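Local coordinates for protein nucleoside permease NupG (Escherichia coli K-12, PDB 7DLA) that carries purine and pyrimidine nucleosides across the bacterial inner membrane by proton symport, as a member of the major facilitator superfamily, at residues L66-V71 with P180-A185; V150-F155 with V250-I255; N282-S287 with A323-S328. The protein carries 1 engineered substitution. All coordinates share one frame; numbering follows the deposited sequence.

Interaction 1 (L66-V71 with P180-A185)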
loop_
_atom_site.group_PDB
_atom_site.type_symbol
_atom_site.label_atom_id
_atom_site.label_comp_id
_atom_site.label_asym_id
_atom_site.label_seq_id
_atom_site.Cartn_x
_atom_site.Cartn_y
_atom_site.Cartn_z
ATOM N N LEU A 66 20.403 10.194 -14.653
ATOM C CA LEU A 66 20.929 10.288 -13.310
ATOM C C LEU A 66 20.920 8.899 -12.705
ATOM O O LEU A 66 19.909 8.206 -12.750
ATOM C CB LEU A 66 20.089 11.227 -12.453
ATOM C CG LEU A 66 20.801 12.023 -11.367
ATOM C CD1 LEU A 66 19.903 13.048 -10.658
ATOM C CD2 LEU A 66 21.438 11.107 -10.417
ATOM N N SER A 67 22.056 8.496 -12.148
ATOM C CA SER A 67 22.125 7.190 -11.515
ATOM C C SER A 67 20.916 6.960 -10.624
ATOM O O SER A 67 20.420 7.874 -9.970
ATOM C CB SER A 67 23.383 7.029 -10.691
ATOM O OG SER A 67 23.271 5.874 -9.873
ATOM N N ALA A 68 20.434 5.718 -10.608
ATOM C CA ALA A 68 19.358 5.358 -9.693
ATOM C C ALA A 68 19.767 5.611 -8.247
ATOM O O ALA A 68 18.931 5.982 -7.416
ATOM C CB ALA A 68 18.976 3.898 -9.900
ATOM N N LYS A 69 21.056 5.410 -7.932
ATOM C CA LYS A 69 21.547 5.652 -6.575
ATOM C C LYS A 69 21.311 7.104 -6.173
ATOM O O LYS A 69 20.747 7.388 -5.107
ATOM C CB LYS A 69 23.035 5.277 -6.479
ATOM C CG LYS A 69 23.935 6.194 -5.641
ATOM C CD LYS A 69 25.149 5.422 -5.072
ATOM C CE LYS A 69 26.351 6.329 -4.731
ATOM N NZ LYS A 69 27.514 5.607 -4.107
ATOM N N TRP A 70 21.679 8.041 -7.041
ATOM C CA TRP A 70 21.557 9.434 -6.657
ATOM C C TRP A 70 20.090 9.870 -6.634
ATOM O O TRP A 70 19.692 10.668 -5.769
ATOM C CB TRP A 70 22.414 10.283 -7.580
ATOM C CG TRP A 70 23.905 10.069 -7.400
ATOM C CD1 TRP A 70 24.842 9.853 -8.389
ATOM C CD2 TRP A 70 24.636 10.141 -6.179
ATOM N NE1 TRP A 70 26.089 9.736 -7.837
ATOM C CE2 TRP A 70 25.988 9.909 -6.484
ATOM C CE3 TRP A 70 24.275 10.357 -4.850
ATOM C CZ2 TRP A 70 26.972 9.887 -5.506
ATOM C CZ3 TRP A 70 25.261 10.336 -3.877
ATOM C CH2 TRP A 70 26.586 10.111 -4.210
ATOM N N VAL A 71 19.259 9.320 -7.530
ATOM C CA VAL A 71 17.848 9.692 -7.545
ATOM C C VAL A 71 17.148 9.174 -6.284
ATOM O O VAL A 71 16.391 9.907 -5.629
ATOM C CB VAL A 71 17.176 9.188 -8.838
ATOM C CG1 VAL A 71 15.709 9.456 -8.799
ATOM C CG2 VAL A 71 17.779 9.874 -10.049
ATOM N N PRO A 180 27.304 1.325 -4.455
ATOM C CA PRO A 180 28.221 1.442 -5.575
ATOM C C PRO A 180 27.522 2.091 -6.744
ATOM O O PRO A 180 26.286 2.179 -6.817
ATOM C CB PRO A 180 28.607 -0.002 -5.876
ATOM C CG PRO A 180 28.108 -0.739 -4.685
ATOM C CD PRO A 180 26.896 -0.061 -4.281
ATOM N N HIS A 181 28.355 2.592 -7.646
ATOM C CA HIS A 181 27.833 3.383 -8.738
ATOM C C HIS A 181 26.907 2.507 -9.565
ATOM O O HIS A 181 27.339 1.518 -10.172
ATOM C CB HIS A 181 28.961 3.945 -9.587
ATOM C CG HIS A 181 28.478 4.710 -10.777
ATOM N ND1 HIS A 181 28.882 4.432 -12.063
ATOM C CD2 HIS A 181 27.624 5.758 -10.869
ATOM C CE1 HIS A 181 28.307 5.283 -12.896
ATOM N NE2 HIS A 181 27.538 6.098 -12.197
ATOM N N ILE A 182 25.625 2.827 -9.509
ATOM C CA ILE A 182 24.613 2.153 -10.326
ATOM C C ILE A 182 24.499 2.944 -11.629
ATOM O O ILE A 182 23.980 4.071 -11.610
ATOM C CB ILE A 182 23.276 2.062 -9.590
ATOM C CG1 ILE A 182 23.517 1.392 -8.228
ATOM C CG2 ILE A 182 22.267 1.307 -10.431
ATOM C CD1 ILE A 182 24.237 0.069 -8.332
ATOM N N PRO A 183 24.993 2.420 -12.755
ATOM C CA PRO A 183 25.049 3.245 -13.961
ATOM C C PRO A 183 23.648 3.597 -14.408
ATOM O O PRO A 183 22.656 2.996 -13.985
ATOM C CB PRO A 183 25.740 2.330 -14.967
ATOM C CG PRO A 183 25.246 1.038 -14.582
ATOM C CD PRO A 183 25.354 1.030 -13.090
ATOM N N VAL A 184 23.567 4.636 -15.229
ATOM C CA VAL A 184 22.319 4.904 -15.925
ATOM C C VAL A 184 22.104 3.779 -16.939
ATOM O O VAL A 184 22.941 3.549 -17.825
ATOM C CB VAL A 184 22.341 6.317 -16.539
ATOM C CG1 VAL A 184 23.536 6.519 -17.467
ATOM C CG2 VAL A 184 21.031 6.633 -17.212
ATOM N N ALA A 185 21.012 3.022 -16.752
ATOM C CA ALA A 185 20.842 1.758 -17.462
ATOM C C ALA A 185 20.772 1.969 -18.968
ATOM O O ALA A 185 21.327 1.174 -19.743
ATOM C CB ALA A 185 19.588 1.044 -16.958
#

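Interaction 2 (V150-F155 with V250-I255)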
loop_
_atom_site.group_PDB
_atom_site.type_symbol
_atom_site.label_atom_id
_atom_site.label_comp_id
_atom_site.label_asym_id
_atom_site.label_seq_id
_atom_site.Cartn_x
_atom_site.Cartn_y
_atom_site.Cartn_z
ATOM N N VAL A 150 6.482 1.075 17.193
ATOM C CA VAL A 150 5.695 2.274 17.482
ATOM C C VAL A 150 4.476 1.917 18.317
ATOM O O VAL A 150 4.101 2.659 19.228
ATOM C CB VAL A 150 5.323 3.010 16.180
ATOM C CG1 VAL A 150 4.092 3.930 16.368
ATOM C CG2 VAL A 150 6.510 3.824 15.700
ATOM N N SER A 151 3.862 0.756 18.065
ATOM C CA SER A 151 2.769 0.347 18.935
ATOM C C SER A 151 3.247 0.176 20.376
ATOM O O SER A 151 2.665 0.757 21.297
ATOM C CB SER A 151 2.122 -0.936 18.422
ATOM O OG SER A 151 0.850 -1.119 19.026
ATOM N N LEU A 152 4.326 -0.592 20.582
ATOM C CA LEU A 152 4.749 -0.971 21.928
ATOM C C LEU A 152 5.420 0.172 22.673
ATOM O O LEU A 152 5.424 0.186 23.909
ATOM C CB LEU A 152 5.702 -2.150 21.869
ATOM C CG LEU A 152 5.115 -3.462 21.390
ATOM C CD1 LEU A 152 6.250 -4.339 20.931
ATOM C CD2 LEU A 152 4.344 -4.111 22.523
ATOM N N SER A 153 5.979 1.134 21.960
ATOM C CA SER A 153 6.588 2.280 22.622
ATOM C C SER A 153 5.581 3.333 23.067
ATOM O O SER A 153 5.994 4.358 23.617
ATOM C CB SER A 153 7.593 2.918 21.679
ATOM O OG SER A 153 8.288 1.888 21.011
ATOM N N GLY A 154 4.294 3.134 22.816
ATOM C CA GLY A 154 3.308 4.161 23.090
ATOM C C GLY A 154 3.299 5.367 22.171
ATOM O O GLY A 154 2.949 6.461 22.617
ATOM N N PHE A 155 3.643 5.202 20.891
ATOM C CA PHE A 155 3.672 6.307 19.930
ATOM C C PHE A 155 2.679 6.138 18.783
ATOM O O PHE A 155 2.839 6.783 17.736
ATOM C CB PHE A 155 5.071 6.495 19.351
ATOM C CG PHE A 155 6.115 6.788 20.372
ATOM C CD1 PHE A 155 5.834 7.611 21.446
ATOM C CD2 PHE A 155 7.392 6.274 20.244
ATOM C CE1 PHE A 155 6.797 7.912 22.372
ATOM C CE2 PHE A 155 8.365 6.568 21.181
ATOM C CZ PHE A 155 8.062 7.389 22.243
ATOM N N VAL A 250 -7.066 -3.011 21.987
ATOM C CA VAL A 250 -7.382 -1.587 22.057
ATOM C C VAL A 250 -6.113 -0.778 22.239
ATOM O O VAL A 250 -5.880 0.217 21.542
ATOM C CB VAL A 250 -8.367 -1.305 23.199
ATOM C CG1 VAL A 250 -8.164 0.080 23.708
ATOM C CG2 VAL A 250 -9.761 -1.420 22.704
ATOM N N GLN A 251 -5.274 -1.200 23.189
ATOM C CA GLN A 251 -4.068 -0.442 23.497
ATOM C C GLN A 251 -3.111 -0.449 22.311
ATOM O O GLN A 251 -2.574 0.598 21.938
ATOM C CB GLN A 251 -3.401 -1.014 24.762
ATOM C CG GLN A 251 -4.011 -0.605 26.149
ATOM C CD GLN A 251 -3.826 0.873 26.475
ATOM O OE1 GLN A 251 -3.934 1.734 25.591
ATOM N NE2 GLN A 251 -3.509 1.176 27.747
ATOM N N HIS A 252 -2.944 -1.608 21.659
ATOM C CA HIS A 252 -1.906 -1.817 20.646
ATOM C C HIS A 252 -2.554 -2.370 19.396
ATOM O O HIS A 252 -2.448 -3.560 19.106
ATOM C CB HIS A 252 -0.855 -2.744 21.168
ATOM C CG HIS A 252 -0.071 -2.147 22.283
ATOM N ND1 HIS A 252 -0.352 -2.405 23.607
ATOM C CD2 HIS A 252 0.938 -1.248 22.276
ATOM C CE1 HIS A 252 0.478 -1.717 24.367
ATOM N NE2 HIS A 252 1.268 -1.004 23.583
ATOM N N ALA A 253 -3.237 -1.498 18.662
ATOM C CA ALA A 253 -3.938 -1.956 17.471
ATOM C C ALA A 253 -2.956 -2.373 16.392
ATOM O O ALA A 253 -3.187 -3.375 15.704
ATOM C CB ALA A 253 -4.873 -0.870 16.946
ATOM N N SER A 254 -1.852 -1.630 16.236
ATOM C CA SER A 254 -0.858 -1.989 15.236
ATOM C C SER A 254 -0.376 -3.425 15.419
ATOM O O SER A 254 -0.091 -4.114 14.433
ATOM C CB SER A 254 0.302 -0.997 15.270
ATOM O OG SER A 254 -0.157 0.315 14.993
ATOM N N ILE A 255 -0.391 -3.933 16.647
ATOM C CA ILE A 255 0.021 -5.315 16.873
ATOM C C ILE A 255 -1.008 -6.292 16.306
ATOM O O ILE A 255 -0.652 -7.354 15.789
ATOM C CB ILE A 255 0.265 -5.549 18.375
ATOM C CG1 ILE A 255 1.230 -4.493 18.881
ATOM C CG2 ILE A 255 0.879 -6.912 18.624
ATOM C CD1 ILE A 255 2.473 -4.440 18.066
#

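Interaction 3 (N282-S287 with A323-S328). Engineered in segment 323-328: A323 (natural residue Asp).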
loop_
_atom_site.group_PDB
_atom_site.type_symbol
_atom_site.label_atom_id
_atom_site.label_comp_id
_atom_site.label_asym_id
_atom_site.label_seq_id
_atom_site.Cartn_x
_atom_site.Cartn_y
_atom_site.Cartn_z
ATOM N N ASN A 282 -11.003 -17.466 -11.136
ATOM C CA ASN A 282 -11.318 -17.978 -9.800
ATOM C C ASN A 282 -10.462 -17.351 -8.717
ATOM O O ASN A 282 -10.964 -17.064 -7.619
ATOM C CB ASN A 282 -11.187 -19.501 -9.720
ATOM C CG ASN A 282 -12.280 -20.222 -10.474
ATOM O OD1 ASN A 282 -13.360 -19.663 -10.706
ATOM N ND2 ASN A 282 -12.008 -21.458 -10.880
ATOM N N VAL A 283 -9.173 -17.138 -8.973
ATOM C CA VAL A 283 -8.383 -16.552 -7.894
ATOM C C VAL A 283 -8.827 -15.112 -7.631
ATOM O O VAL A 283 -8.985 -14.695 -6.470
ATOM C CB VAL A 283 -6.884 -16.680 -8.204
ATOM C CG1 VAL A 283 -6.108 -15.564 -7.557
ATOM C CG2 VAL A 283 -6.388 -18.042 -7.713
ATOM N N MET A 284 -9.094 -14.354 -8.702
ATOM C CA MET A 284 -9.653 -13.010 -8.551
ATOM C C MET A 284 -11.000 -13.031 -7.821
ATOM O O MET A 284 -11.312 -12.124 -7.028
ATOM C CB MET A 284 -9.788 -12.348 -9.926
ATOM C CG MET A 284 -8.673 -11.342 -10.277
ATOM S SD MET A 284 -8.963 -10.441 -11.836
ATOM C CE MET A 284 -9.295 -11.832 -12.926
ATOM N N MET A 285 -11.808 -14.061 -8.060
ATOM C CA MET A 285 -13.063 -14.178 -7.334
ATOM C C MET A 285 -12.821 -14.443 -5.858
ATOM O O MET A 285 -13.565 -13.938 -5.010
ATOM C CB MET A 285 -13.918 -15.293 -7.923
ATOM C CG MET A 285 -15.376 -15.335 -7.437
ATOM S SD MET A 285 -16.426 -13.998 -8.090
ATOM C CE MET A 285 -17.614 -13.795 -6.767
ATOM N N ILE A 286 -11.810 -15.256 -5.528
ATOM C CA ILE A 286 -11.506 -15.515 -4.119
ATOM C C ILE A 286 -11.124 -14.209 -3.435
ATOM O O ILE A 286 -11.461 -13.960 -2.270
ATOM C CB ILE A 286 -10.385 -16.562 -3.972
ATOM C CG1 ILE A 286 -10.698 -17.834 -4.737
ATOM C CG2 ILE A 286 -10.334 -17.034 -2.559
ATOM C CD1 ILE A 286 -9.539 -18.808 -4.813
ATOM N N SER A 287 -10.431 -13.343 -4.164
ATOM C CA SER A 287 -10.108 -12.036 -3.608
ATOM C C SER A 287 -11.375 -11.233 -3.331
ATOM O O SER A 287 -11.570 -10.695 -2.231
ATOM C CB SER A 287 -9.183 -11.283 -4.561
ATOM O OG SER A 287 -9.426 -9.893 -4.505
ATOM N N ALA A 323 -3.594 -9.744 -1.668
ATOM C CA ALA A 323 -2.589 -10.230 -2.603
ATOM C C ALA A 323 -3.227 -10.786 -3.878
ATOM O O ALA A 323 -2.755 -10.504 -4.999
ATOM C CB ALA A 323 -1.730 -11.293 -1.917
ATOM N N PHE A 324 -4.299 -11.565 -3.717
ATOM C CA PHE A 324 -4.801 -12.362 -4.821
ATOM C C PHE A 324 -5.235 -11.478 -5.977
ATOM O O PHE A 324 -4.862 -11.723 -7.129
ATOM C CB PHE A 324 -5.947 -13.262 -4.361
ATOM C CG PHE A 324 -5.493 -14.455 -3.592
ATOM C CD1 PHE A 324 -4.319 -14.414 -2.855
ATOM C CD2 PHE A 324 -6.179 -15.656 -3.680
ATOM C CE1 PHE A 324 -3.853 -15.532 -2.174
ATOM C CE2 PHE A 324 -5.724 -16.782 -2.998
ATOM C CZ PHE A 324 -4.559 -16.710 -2.238
ATOM N N PHE A 325 -6.018 -10.435 -5.704
ATOM C CA PHE A 325 -6.533 -9.670 -6.830
ATOM C C PHE A 325 -5.397 -9.052 -7.626
ATOM O O PHE A 325 -5.429 -9.040 -8.855
ATOM C CB PHE A 325 -7.501 -8.567 -6.396
ATOM C CG PHE A 325 -8.188 -7.886 -7.575
ATOM C CD1 PHE A 325 -9.236 -8.516 -8.253
ATOM C CD2 PHE A 325 -7.724 -6.673 -8.071
ATOM C CE1 PHE A 325 -9.845 -7.914 -9.353
ATOM C CE2 PHE A 325 -8.337 -6.070 -9.173
ATOM C CZ PHE A 325 -9.395 -6.690 -9.809
ATOM N N ASN A 326 -4.376 -8.536 -6.953
ATOM C CA ASN A 326 -3.368 -7.816 -7.715
ATOM C C ASN A 326 -2.527 -8.766 -8.543
ATOM O O ASN A 326 -2.286 -8.506 -9.734
ATOM C CB ASN A 326 -2.512 -6.954 -6.797
ATOM C CG ASN A 326 -2.994 -5.520 -6.782
ATOM O OD1 ASN A 326 -4.160 -5.267 -6.475
ATOM N ND2 ASN A 326 -2.132 -4.578 -7.183
ATOM N N ILE A 327 -2.131 -9.904 -7.962
ATOM C CA ILE A 327 -1.313 -10.841 -8.731
ATOM C C ILE A 327 -2.119 -11.401 -9.909
ATOM O O ILE A 327 -1.714 -11.261 -11.075
ATOM C CB ILE A 327 -0.744 -11.958 -7.829
ATOM C CG1 ILE A 327 0.000 -11.394 -6.611
ATOM C CG2 ILE A 327 0.271 -12.799 -8.601
ATOM C CD1 ILE A 327 1.251 -10.625 -6.943
ATOM N N SER A 328 -3.300 -11.996 -9.634
ATOM C CA SER A 328 -4.101 -12.581 -10.717
ATOM C C SER A 328 -4.562 -11.528 -11.709
ATOM O O SER A 328 -4.683 -11.822 -12.895
ATOM C CB SER A 328 -5.341 -13.328 -10.207
ATOM O OG SER A 328 -5.972 -12.696 -9.101
#

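Interaction 1 (L66-V71 with P180-A185)
The S67 hydroxyl meets the backbone carbonyl of I182 where the start of helix 68-86 rests against the cytoplasmic chain that follows helix 160-177. Two hydrogen bonds converge on this hydroxyl. S67 OG donates to I182 O at 2.6 Å, in the carbonyl plane and on a lone pair, with a C=O...donor angle of 139°. The same OG accepts from K69 N at 3.0 Å, which makes S67 the N-cap of the helix. With OG anti to the backbone N (chi1 168°), the oxygen lies beside the first turn, between the amide and the incoming carbonyl. A third polar link comes from K69: its chain runs extended beyond CG past P180, CD lying 3.9 Å from P180 O, and NZ bonds to the carbonyls of L177 and L179, just ahead of the 180-185 segment. An alanine in place of S67 would probably leave K69 N without its cap and I182 O without this donor, weakening the tie between helix start and loop.

Apolar packing supports the bonds. I182 lies against the helix start: CG2 sits 4.2 Å from A68 CB, and CG1 is 4.3 Å from K69 CB. S67 CB lies obliquely to the H181 ring. Beyond the pair, I182 and P183 lean on Y119 of helix 92-122.

The chemistry implies a joint of side-chain donors on backbone carbonyls: one serine hydroxyl caps the helix and grips the chain leading toward the second half of the transporter, with K69 adding a second grip.

Interaction 2 (V150-F155 with V250-I255)
S151 points its side chain into the turn formed by H252, S254 and I255, at the periplasmic ends of two transmembrane helices of the major facilitator fold. Helix 138-152 closes here in a Schellman motif, with G154 at positive phi (72°), while the other chain breaks at H252 between helices 248-251 and 253-299. In the twelve-helix fold the contact joins the fifth transmembrane helix, in the first half, to the eighth, in the second.

S151 is the wedge. Its CB faces two apolar groups, I255 CD1 at 3.5 Å and S254 CB at 3.6 Å. OG, anti to the backbone N (chi1 -163°), lies beside H252 CB and I255 CG1, and its hydrogen bond goes to E156 OE1, just past the segment. The carboxylate of E156 thus holds S151 of its own chain stretch and, weakly, reaches the other segment at S254 N through its second oxygen.

H252 is turned toward helix 138-152, and L152 CD2 lies over one face of its imidazole. The ring also meets F248, their planes inclined to each other. On the 253-299 side, S254 and I255 both direct their CB atoms at the helix end, and N232 of helix 226-236 packs on S254. L152, at the surface, also meets I255: its CG stands 4.4 Å from I255 CD1.

Interaction 3 (N282-S287 with A323-S328)
M284 and F325 meet where helices 253-299 and 305-335 pass each other nearly antiparallel: the local axes come within 7.7 Å at 149° between their N-to-C directions, and the CA atoms of these two residues are 4.9 Å apart. Small S287 and S328 lie at the interface and probably help the helices come this close.

The tight part takes in M284, S287, F325 and S328, with V283 and F324 beside them. The M284 side chain passes obliquely beside the phenyl group, with CG 3.5 Å from F325 CD1 and SD 4.4 Å from the ring centroid, 43° off the ring normal, an oblique Met-aromatic contact. F325 CG is anti to the backbone N (chi1 -172°), and the ring beyond it lies alongside M284. S287 packs its CB and OG against F325 CB, and its hydroxyl reaches across to the partner helix in a weak hydrogen bond to A321 O, two residues before the 323-328 segment. S328 packs on V283 and M284, its CB 3.6 Å from V283 CG1. V283 CG1 in turn reaches F324 CD2 at 3.9 Å. Between the two segments the contact is van der Waals packing; the weak S287 to A321 bond lies just beside it.

The looser side is at I286. This residue is partly exposed, and it touches the F324 ring obliquely, its CB 4.3 Å from CD2.

Around the pair, F274 and I271 of helix 253-299 pack on F324; helix 208-222 lies against M284 through F213 and against F325 through F216, S217 and L220, and helix 380-402 covers M284 with F398.

In the fold
The three contacts are well separated and are spread over the transporter. Interaction 1 lies at the cytoplasmic surface of the first half, where the chain sets out toward the second; interaction 2 is periplasmic and joins the two halves; interaction 3 is buried within the second half. Interactions 1 and 2 are farthest apart, about 38 Å between centres, consistent with opposite membrane faces. Interactions 2 and 3 share the long helix 253-299, near its start and farther along, with nearest atoms about 17 Å apart. Of the three, interaction 2 alone forms a periplasmic bridge between the two halves.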